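Local coordinates for sensor protein (Bacteroides thetaiotaomicron, PDB 2X7X), which senses fructose: its periplasmic domain, the part modelled here, binds beta-D-fructofuranose, while the whole protein is probably a hybrid two-component histidine kinase, at residues Ala70-Ala74 and Arg95-Ser99; Ala108-Ile113 and Phe243-Thr247. All coordinates share one frame. Residue numbers count along the deposited sequence, not the author numbering.

Contact 1 (Ala70-Ala74 and Arg95-Ser99). With FRU (beta-D-fructofuranose), chain E.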
ATOM      1  N   ALA A  70     -17.304 -19.253  12.267  1.00 33.76           N
ATOM      2  CA  ALA A  70     -18.623 -19.568  12.855  1.00 32.30           C
ATOM      3  C   ALA A  70     -19.713 -18.501  12.666  1.00 31.37           C
ATOM      4  O   ALA A  70     -19.673 -17.445  13.297  1.00 31.05           O
ATOM      5  CB  ALA A  70     -18.459 -19.910  14.335  1.00 32.05           C
ATOM      6  N   ASN A  71     -20.703 -18.813  11.827  1.00 30.68           N
ATOM      7  CA  ASN A  71     -21.764 -17.870  11.419  1.00 30.02           C
ATOM      8  C   ASN A  71     -22.390 -17.079  12.556  1.00 30.35           C
ATOM      9  O   ASN A  71     -22.510 -15.859  12.481  1.00 30.16           O
ATOM     10  CB  ASN A  71     -22.860 -18.591  10.637  1.00 29.43           C
ATOM     11  CG  ASN A  71     -23.907 -17.641  10.089  1.00 28.03           C
ATOM     12  OD1 ASN A  71     -23.616 -16.812   9.240  1.00 27.94           O
ATOM     13  ND2 ASN A  71     -25.136 -17.774  10.559  1.00 25.13           N
ATOM     14  N   GLU A  72     -22.820 -17.794  13.586  1.00 30.61           N
ATOM     15  CA  GLU A  72     -23.234 -17.197  14.836  1.00 31.64           C
ATOM     16  C   GLU A  72     -22.555 -18.028  15.898  1.00 31.67           C
ATOM     17  O   GLU A  72     -22.289 -19.200  15.667  1.00 31.80           O
ATOM     18  CB  GLU A  72     -24.750 -17.240  14.995  1.00 31.78           C
ATOM     19  CG  GLU A  72     -25.487 -16.585  13.845  1.00 34.41           C
ATOM     20  CD  GLU A  72     -26.921 -16.240  14.164  1.00 37.85           C
ATOM     21  OE1 GLU A  72     -27.819 -16.720  13.444  1.00 38.84           O
ATOM     22  OE2 GLU A  72     -27.156 -15.482  15.131  1.00 41.73           O
ATOM     23  N   ALA A  73     -22.271 -17.426  17.048  1.00 31.90           N
ATOM     24  CA  ALA A  73     -21.456 -18.066  18.086  1.00 32.32           C
ATOM     25  C   ALA A  73     -22.132 -19.248  18.774  1.00 32.47           C
ATOM     26  O   ALA A  73     -21.579 -20.350  18.816  1.00 32.29           O
ATOM     27  CB  ALA A  73     -21.008 -17.040  19.122  1.00 32.26           C
ATOM     28  N   ALA A  74     -23.322 -19.005  19.308  1.00 32.90           N
ATOM     29  CA  ALA A  74     -24.068 -20.008  20.058  1.00 33.69           C
ATOM     30  C   ALA A  74     -24.437 -21.273  19.253  1.00 34.38           C
ATOM     31  O   ALA A  74     -24.058 -22.379  19.655  1.00 34.53           O
ATOM     32  CB  ALA A  74     -25.321 -19.374  20.705  1.00 33.66           C
ATOM     33  N   ARG A  95     -14.525 -15.150  13.023  1.00 28.19           N
ATOM     34  CA  ARG A  95     -15.601 -15.296  13.995  1.00 28.44           C
ATOM     35  C   ARG A  95     -15.269 -16.391  14.996  1.00 29.09           C
ATOM     36  O   ARG A  95     -14.501 -17.294  14.685  1.00 29.20           O
ATOM     37  CB  ARG A  95     -16.911 -15.591  13.300  1.00 28.14           C
ATOM     38  CG  ARG A  95     -17.192 -14.612  12.221  1.00 26.48           C
ATOM     39  CD  ARG A  95     -18.642 -14.579  11.840  1.00 24.71           C
ATOM     40  NE  ARG A  95     -18.816 -13.652  10.726  1.00 23.03           N
ATOM     41  CZ  ARG A  95     -19.924 -13.529  10.013  1.00 22.23           C
ATOM     42  NH1 ARG A  95     -21.002 -14.272  10.270  1.00 21.17           N
ATOM     43  NH2 ARG A  95     -19.941 -12.661   9.028  1.00 23.62           N
ATOM     44  N   LYS A  96     -15.830 -16.287  16.199  1.00 29.62           N
ATOM     45  CA  LYS A  96     -15.505 -17.193  17.310  1.00 30.19           C
ATOM     46  C   LYS A  96     -16.715 -18.048  17.721  1.00 30.63           C
ATOM     47  O   LYS A  96     -17.844 -17.815  17.277  1.00 30.53           O
ATOM     48  CB  LYS A  96     -15.084 -16.398  18.558  1.00 30.05           C
ATOM     49  CG  LYS A  96     -13.788 -15.603  18.518  1.00 29.45           C
ATOM     50  CD  LYS A  96     -13.861 -14.587  19.661  1.00 28.35           C
ATOM     51  CE  LYS A  96     -12.633 -13.729  19.798  1.00 29.87           C
ATOM     52  NZ  LYS A  96     -12.888 -12.573  20.726  1.00 28.13           N
ATOM     53  N   ILE A  97     -16.462 -19.016  18.602  1.00 31.40           N
ATOM     54  CA  ILE A  97     -17.518 -19.769  19.276  1.00 31.66           C
ATOM     55  C   ILE A  97     -17.479 -19.448  20.767  1.00 32.51           C
ATOM     56  O   ILE A  97     -16.754 -18.540  21.193  1.00 32.84           O
ATOM     57  CB  ILE A  97     -17.412 -21.292  19.027  1.00 31.33           C
ATOM     58  CG1 ILE A  97     -16.050 -21.831  19.466  1.00 31.20           C
ATOM     59  CG2 ILE A  97     -17.687 -21.616  17.564  1.00 30.84           C
ATOM     60  CD1 ILE A  97     -15.969 -23.343  19.526  1.00 31.02           C
ATOM     61  N   LEU A  98     -18.249 -20.188  21.561  1.00 33.30           N
ATOM     62  CA  LEU A  98     -18.405 -19.870  22.976  1.00 33.88           C
ATOM     63  C   LEU A  98     -17.733 -20.851  23.934  1.00 34.55           C
ATOM     64  O   LEU A  98     -18.086 -20.919  25.106  1.00 35.10           O
ATOM     65  CB  LEU A  98     -19.891 -19.696  23.314  1.00 33.67           C
ATOM     66  CG  LEU A  98     -20.608 -18.596  22.523  1.00 33.59           C
ATOM     67  CD1 LEU A  98     -22.060 -18.497  22.937  1.00 31.98           C
ATOM     68  CD2 LEU A  98     -19.888 -17.235  22.652  1.00 32.30           C
ATOM     69  N   SER A  99     -16.757 -21.600  23.439  1.00 35.41           N
ATOM     70  CA  SER A  99     -15.969 -22.481  24.286  1.00 36.44           C
ATOM     71  C   SER A  99     -14.560 -22.568  23.744  1.00 37.37           C
ATOM     72  O   SER A  99     -14.241 -21.942  22.734  1.00 37.76           O
ATOM     73  CB  SER A  99     -16.586 -23.870  24.359  1.00 36.47           C
ATOM     74  OG  SER A  99     -16.505 -24.502  23.101  1.00 36.58           O
TER
HETATM   75  C1  FRU E1335     -17.292 -10.988   5.283  1.00 24.07           C
HETATM   76  C2  FRU E1335     -17.837 -10.105   6.391  1.00 22.70           C
HETATM   77  C3  FRU E1335     -17.077  -8.786   6.502  1.00 21.51           C
HETATM   78  C4  FRU E1335     -17.019  -8.576   8.002  1.00 21.98           C
HETATM   79  C5  FRU E1335     -16.791 -10.001   8.487  1.00 22.73           C
HETATM   80  C6  FRU E1335     -17.201 -10.270   9.934  1.00 23.46           C
HETATM   81  O1  FRU E1335     -18.231 -12.018   4.985  1.00 24.20           O
HETATM   82  O2  FRU E1335     -19.238  -9.909   6.168  1.00 22.07           O
HETATM   83  O3  FRU E1335     -17.707  -7.714   5.785  1.00 19.62           O
HETATM   84  O4  FRU E1335     -15.985  -7.668   8.397  1.00 21.48           O
HETATM   85  O5  FRU E1335     -17.641 -10.771   7.633  1.00 23.02           O
HETATM   86  O6  FRU E1335     -16.817 -11.611  10.299  1.00 24.64           O
HETATM   87  O   HOH W   1     -19.510 -15.958  15.660  1.00 25.02           O
HETATM   88  O   HOH W   2     -15.009 -19.661  13.738  1.00 35.23           O
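Two loops meet side by side here, both leaving the C-terminal ends of neighbouring parallel strands, 65-68 and 90-93, in the N-terminal lobe. A70-A74 runs into helix 73-85, and R95-S99 begins the connection to strand 104-108. The backbones come close, with CA of A73 and CA of I97 only 4.5 Å apart, yet the one direct hydrogen bond between them comes from a side chain: R95 NH1 donates to N71 O at 3.1 Å. NH1 serves the neighbouring loop, while NE and NH2 point at the sugar. R95 NE reaches FRU O6 at 2.9 Å and R95 NH2 reaches FRU O5 at 3.3 Å, so the arginine is tied to the neighbouring loop and to the ligand at once. Two waters fill the seam. One donates to A70 O (2.8 Å) and K96 O (3.0 Å); the other accepts from A70 N (2.8 Å) and donates to R95 O (2.6 Å). Farther from the cleft the contact turns apolar: A70 CB lies 3.7 Å from I97 CG2, A73 CB 3.7 Å from L98 CD2, and A74 CB 4.0 Å from L98 CD1. N71 ND2 is hydrogen-bonded to N48. Across the cleft, K96 forms a salt bridge with E145 and A73 bonds through its backbone to G139, consistent with a closed, sugar-bound form. Loops gathered at the C-terminal strand ends, one within and the other just after the beta-alpha-beta unit 65-68, 73-85, 90-93, line the ligand cleft in the periplasmic binding protein fold, and R95 belongs to the fructose site.

Contact 2 (Ala108-Ile113 and Phe243-Thr247); sequences ADNYEI and FIYPT. With FRU (beta-D-fructofuranose), chain E.
Starting from A108, the chain leaves strand 104-108 extended (phi/psi -100/152), with CB toward the other segment: it sits 3.8 Å from both Y245 CE1 and P246 CD. CA of A108 and CA of Y245 are 6.8 Å apart. D109, chi1 t, is the N-cap; D109 OD2 accepts from Y111 N at 3.0 Å and weakly from E112 N at 3.5 Å. Helix starts at N110, whose m side chain swings its end over so that N110 ND2 donates to Y245 OH at 3.1 Å, almost linearly (174°), while N110 OD1 takes R146. The first helical bond is I113 N to D109 O, 3.2 Å. I113 (m, t) closes the contact, placing CD1 3.8 Å from Y245 CD1 and CG2 4.1 Å from F243 CB; the CA atoms of I113 and F243 are 7.2 Å apart. F243-I244 ends a strand and Y245-P246 continues as an extended loop. Y245, chi1 t, brings its CD2 to 3.4 Å from FRU O4, and its hydroxyl also bonds D94. The two segments carry two of the interlobe crossings characteristic of a periplasmic binding protein hinge. Helix 110-124 packs S116 and V117 on F243, helix 141-155 supplies R146, and strand 275-277 lies beside strand 241-244.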
ATOM      1  N   ALA A 108      -8.506 -10.677  13.736  1.00 31.40           N
ATOM      2  CA  ALA A 108      -8.215  -9.338  14.214  1.00 30.88           C
ATOM      3  C   ALA A 108      -9.150  -9.005  15.371  1.00 30.90           C
ATOM      4  O   ALA A 108     -10.252  -9.542  15.433  1.00 31.17           O
ATOM      5  CB  ALA A 108      -8.365  -8.351  13.097  1.00 30.79           C
ATOM      6  N   ASP A 109      -8.725  -8.129  16.289  1.00 30.85           N
ATOM      7  CA  ASP A 109      -9.552  -7.814  17.469  1.00 30.34           C
ATOM      8  C   ASP A 109     -10.733  -6.896  17.137  1.00 29.64           C
ATOM      9  O   ASP A 109     -10.566  -5.689  16.923  1.00 29.74           O
ATOM     10  CB  ASP A 109      -8.722  -7.218  18.605  1.00 30.26           C
ATOM     11  CG  ASP A 109      -9.489  -7.158  19.920  1.00 31.97           C
ATOM     12  OD1 ASP A 109      -8.838  -6.977  20.969  1.00 35.03           O
ATOM     13  OD2 ASP A 109     -10.732  -7.307  19.926  1.00 32.46           O
ATOM     14  N   ASN A 110     -11.929  -7.469  17.127  1.00 28.55           N
ATOM     15  CA  ASN A 110     -13.108  -6.712  16.740  1.00 27.56           C
ATOM     16  C   ASN A 110     -13.508  -5.673  17.767  1.00 27.63           C
ATOM     17  O   ASN A 110     -14.087  -4.643  17.415  1.00 28.06           O
ATOM     18  CB  ASN A 110     -14.264  -7.647  16.346  1.00 27.04           C
ATOM     19  CG  ASN A 110     -14.053  -8.272  14.968  1.00 24.95           C
ATOM     20  OD1 ASN A 110     -14.267  -7.630  13.948  1.00 23.76           O
ATOM     21  ND2 ASN A 110     -13.598  -9.508  14.941  1.00 22.45           N
ATOM     22  N   TYR A 111     -13.183  -5.926  19.034  1.00 27.26           N
ATOM     23  CA  TYR A 111     -13.525  -4.999  20.105  1.00 26.88           C
ATOM     24  C   TYR A 111     -12.709  -3.722  19.924  1.00 26.99           C
ATOM     25  O   TYR A 111     -13.243  -2.611  19.973  1.00 27.09           O
ATOM     26  CB  TYR A 111     -13.251  -5.633  21.462  1.00 26.65           C
ATOM     27  CG  TYR A 111     -13.681  -4.818  22.664  1.00 26.45           C
ATOM     28  CD1 TYR A 111     -12.851  -3.836  23.205  1.00 25.36           C
ATOM     29  CD2 TYR A 111     -14.908  -5.047  23.281  1.00 26.54           C
ATOM     30  CE1 TYR A 111     -13.245  -3.091  24.320  1.00 24.76           C
ATOM     31  CE2 TYR A 111     -15.301  -4.306  24.398  1.00 26.53           C
ATOM     32  CZ  TYR A 111     -14.462  -3.338  24.907  1.00 25.31           C
ATOM     33  OH  TYR A 111     -14.850  -2.619  26.012  1.00 28.24           O
ATOM     34  N   GLU A 112     -11.415  -3.894  19.688  1.00 26.77           N
ATOM     35  CA  GLU A 112     -10.518  -2.780  19.465  1.00 26.68           C
ATOM     36  C   GLU A 112     -10.869  -1.970  18.225  1.00 25.74           C
ATOM     37  O   GLU A 112     -10.707  -0.754  18.209  1.00 25.77           O
ATOM     38  CB  GLU A 112      -9.075  -3.270  19.400  1.00 27.03           C
ATOM     39  CG  GLU A 112      -8.466  -3.438  20.784  1.00 30.85           C
ATOM     40  CD  GLU A 112      -8.571  -2.169  21.632  1.00 35.48           C
ATOM     41  OE1 GLU A 112      -8.931  -2.293  22.824  1.00 36.42           O
ATOM     42  OE2 GLU A 112      -8.318  -1.052  21.093  1.00 38.23           O
ATOM     43  N   ILE A 113     -11.352  -2.649  17.189  1.00 25.01           N
ATOM     44  CA  ILE A 113     -11.849  -1.961  15.992  1.00 24.09           C
ATOM     45  C   ILE A 113     -13.045  -1.064  16.334  1.00 23.51           C
ATOM     46  O   ILE A 113     -13.084   0.088  15.926  1.00 23.10           O
ATOM     47  CB  ILE A 113     -12.153  -2.942  14.837  1.00 23.74           C
ATOM     48  CG1 ILE A 113     -10.847  -3.500  14.309  1.00 22.85           C
ATOM     49  CG2 ILE A 113     -12.876  -2.243  13.710  1.00 23.04           C
ATOM     50  CD1 ILE A 113     -10.999  -4.702  13.443  1.00 24.00           C
ATOM     51  N   PHE A 243     -11.990   0.744   8.437  1.00 21.35           N
ATOM     52  CA  PHE A 243     -10.895   0.087   9.155  1.00 20.92           C
ATOM     53  C   PHE A 243     -10.532  -1.214   8.501  1.00 21.25           C
ATOM     54  O   PHE A 243     -11.415  -1.964   8.076  1.00 22.03           O
ATOM     55  CB  PHE A 243     -11.256  -0.110  10.630  1.00 20.46           C
ATOM     56  CG  PHE A 243     -11.214   1.155  11.408  1.00 18.99           C
ATOM     57  CD1 PHE A 243     -10.074   1.500  12.125  1.00 18.36           C
ATOM     58  CD2 PHE A 243     -12.286   2.048  11.360  1.00 18.21           C
ATOM     59  CE1 PHE A 243     -10.021   2.699  12.830  1.00 19.20           C
ATOM     60  CE2 PHE A 243     -12.253   3.242  12.044  1.00 17.37           C
ATOM     61  CZ  PHE A 243     -11.126   3.575  12.791  1.00 18.84           C
ATOM     62  N   ILE A 244      -9.233  -1.462   8.384  1.00 21.42           N
ATOM     63  CA  ILE A 244      -8.737  -2.684   7.777  1.00 21.88           C
ATOM     64  C   ILE A 244      -9.180  -3.880   8.594  1.00 22.86           C
ATOM     65  O   ILE A 244      -8.837  -3.992   9.770  1.00 23.55           O
ATOM     66  CB  ILE A 244      -7.197  -2.675   7.654  1.00 21.65           C
ATOM     67  CG1 ILE A 244      -6.766  -1.675   6.567  1.00 21.24           C
ATOM     68  CG2 ILE A 244      -6.661  -4.093   7.378  1.00 20.79           C
ATOM     69  CD1 ILE A 244      -5.277  -1.679   6.268  1.00 21.72           C
ATOM     70  N   TYR A 245      -9.984  -4.746   7.992  1.00 23.81           N
ATOM     71  CA  TYR A 245     -10.275  -6.040   8.589  1.00 24.69           C
ATOM     72  C   TYR A 245      -9.584  -7.096   7.742  1.00 25.52           C
ATOM     73  O   TYR A 245     -10.095  -7.493   6.680  1.00 25.83           O
ATOM     74  CB  TYR A 245     -11.777  -6.296   8.711  1.00 24.33           C
ATOM     75  CG  TYR A 245     -12.097  -7.477   9.605  1.00 24.64           C
ATOM     76  CD1 TYR A 245     -11.654  -7.507  10.939  1.00 25.28           C
ATOM     77  CD2 TYR A 245     -12.823  -8.563   9.131  1.00 23.49           C
ATOM     78  CE1 TYR A 245     -11.936  -8.591  11.780  1.00 24.50           C
ATOM     79  CE2 TYR A 245     -13.113  -9.648   9.960  1.00 23.82           C
ATOM     80  CZ  TYR A 245     -12.666  -9.654  11.285  1.00 24.48           C
ATOM     81  OH  TYR A 245     -12.945 -10.712  12.128  1.00 24.82           O
ATOM     82  N   PRO A 246      -8.399  -7.529   8.187  1.00 26.47           N
ATOM     83  CA  PRO A 246      -7.484  -8.283   7.315  1.00 27.57           C
ATOM     84  C   PRO A 246      -7.906  -9.726   7.099  1.00 28.69           C
ATOM     85  O   PRO A 246      -8.365 -10.401   8.026  1.00 28.85           O
ATOM     86  CB  PRO A 246      -6.142  -8.213   8.050  1.00 27.40           C
ATOM     87  CG  PRO A 246      -6.508  -8.045   9.506  1.00 27.15           C
ATOM     88  CD  PRO A 246      -7.840  -7.304   9.532  1.00 26.83           C
ATOM     89  N   THR A 247      -7.754 -10.168   5.857  1.00 30.09           N
ATOM     90  CA  THR A 247      -8.099 -11.514   5.436  1.00 31.26           C
ATOM     91  C   THR A 247      -6.951 -12.474   5.767  1.00 32.57           C
ATOM     92  O   THR A 247      -7.182 -13.521   6.372  1.00 32.67           O
ATOM     93  CB  THR A 247      -8.422 -11.556   3.936  1.00 30.95           C
ATOM     94  OG1 THR A 247      -7.344 -10.973   3.204  1.00 30.94           O
ATOM     95  CG2 THR A 247      -9.687 -10.772   3.626  1.00 30.94           C
TER
HETATM   96  C1  FRU E1335     -17.292 -10.988   5.283  1.00 24.07           C
HETATM   97  C2  FRU E1335     -17.837 -10.105   6.391  1.00 22.70           C
HETATM   98  C3  FRU E1335     -17.077  -8.786   6.502  1.00 21.51           C
HETATM   99  C4  FRU E1335     -17.019  -8.576   8.002  1.00 21.98           C
HETATM  100  C5  FRU E1335     -16.791 -10.001   8.487  1.00 22.73           C
HETATM  101  C6  FRU E1335     -17.201 -10.270   9.934  1.00 23.46           C
HETATM  102  O1  FRU E1335     -18.231 -12.018   4.985  1.00 24.20           O
HETATM  103  O2  FRU E1335     -19.238  -9.909   6.168  1.00 22.07           O
HETATM  104  O3  FRU E1335     -17.707  -7.714   5.785  1.00 19.62           O
HETATM  105  O4  FRU E1335     -15.985  -7.668   8.397  1.00 21.48           O
HETATM  106  O5  FRU E1335     -17.641 -10.771   7.633  1.00 23.02           O
HETATM  107  O6  FRU E1335     -16.817 -11.611  10.299  1.00 24.64           O

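In the fold
Both contacts border the same fructose but grip the cleft differently: contact 1 belongs to the loops of the N-terminal lobe, contact 2 to the hinge where the chain passes between lobes. Their centres lie about 17 Å apart, yet their nearest atoms come within about 5 Å and do not touch. D94 bridges the gap: it directly precedes R95 in the chain, hydrogen-bonds the hydroxyl of Y245 and also holds the sugar. FRU O6 is 4.4 Å from Y245 OH, too far for a hydrogen bond. D17, R20, N196, R198 and D222 are also hydrogen-bonded to fructose, so sugar, lobe loops and hinge form one connected network.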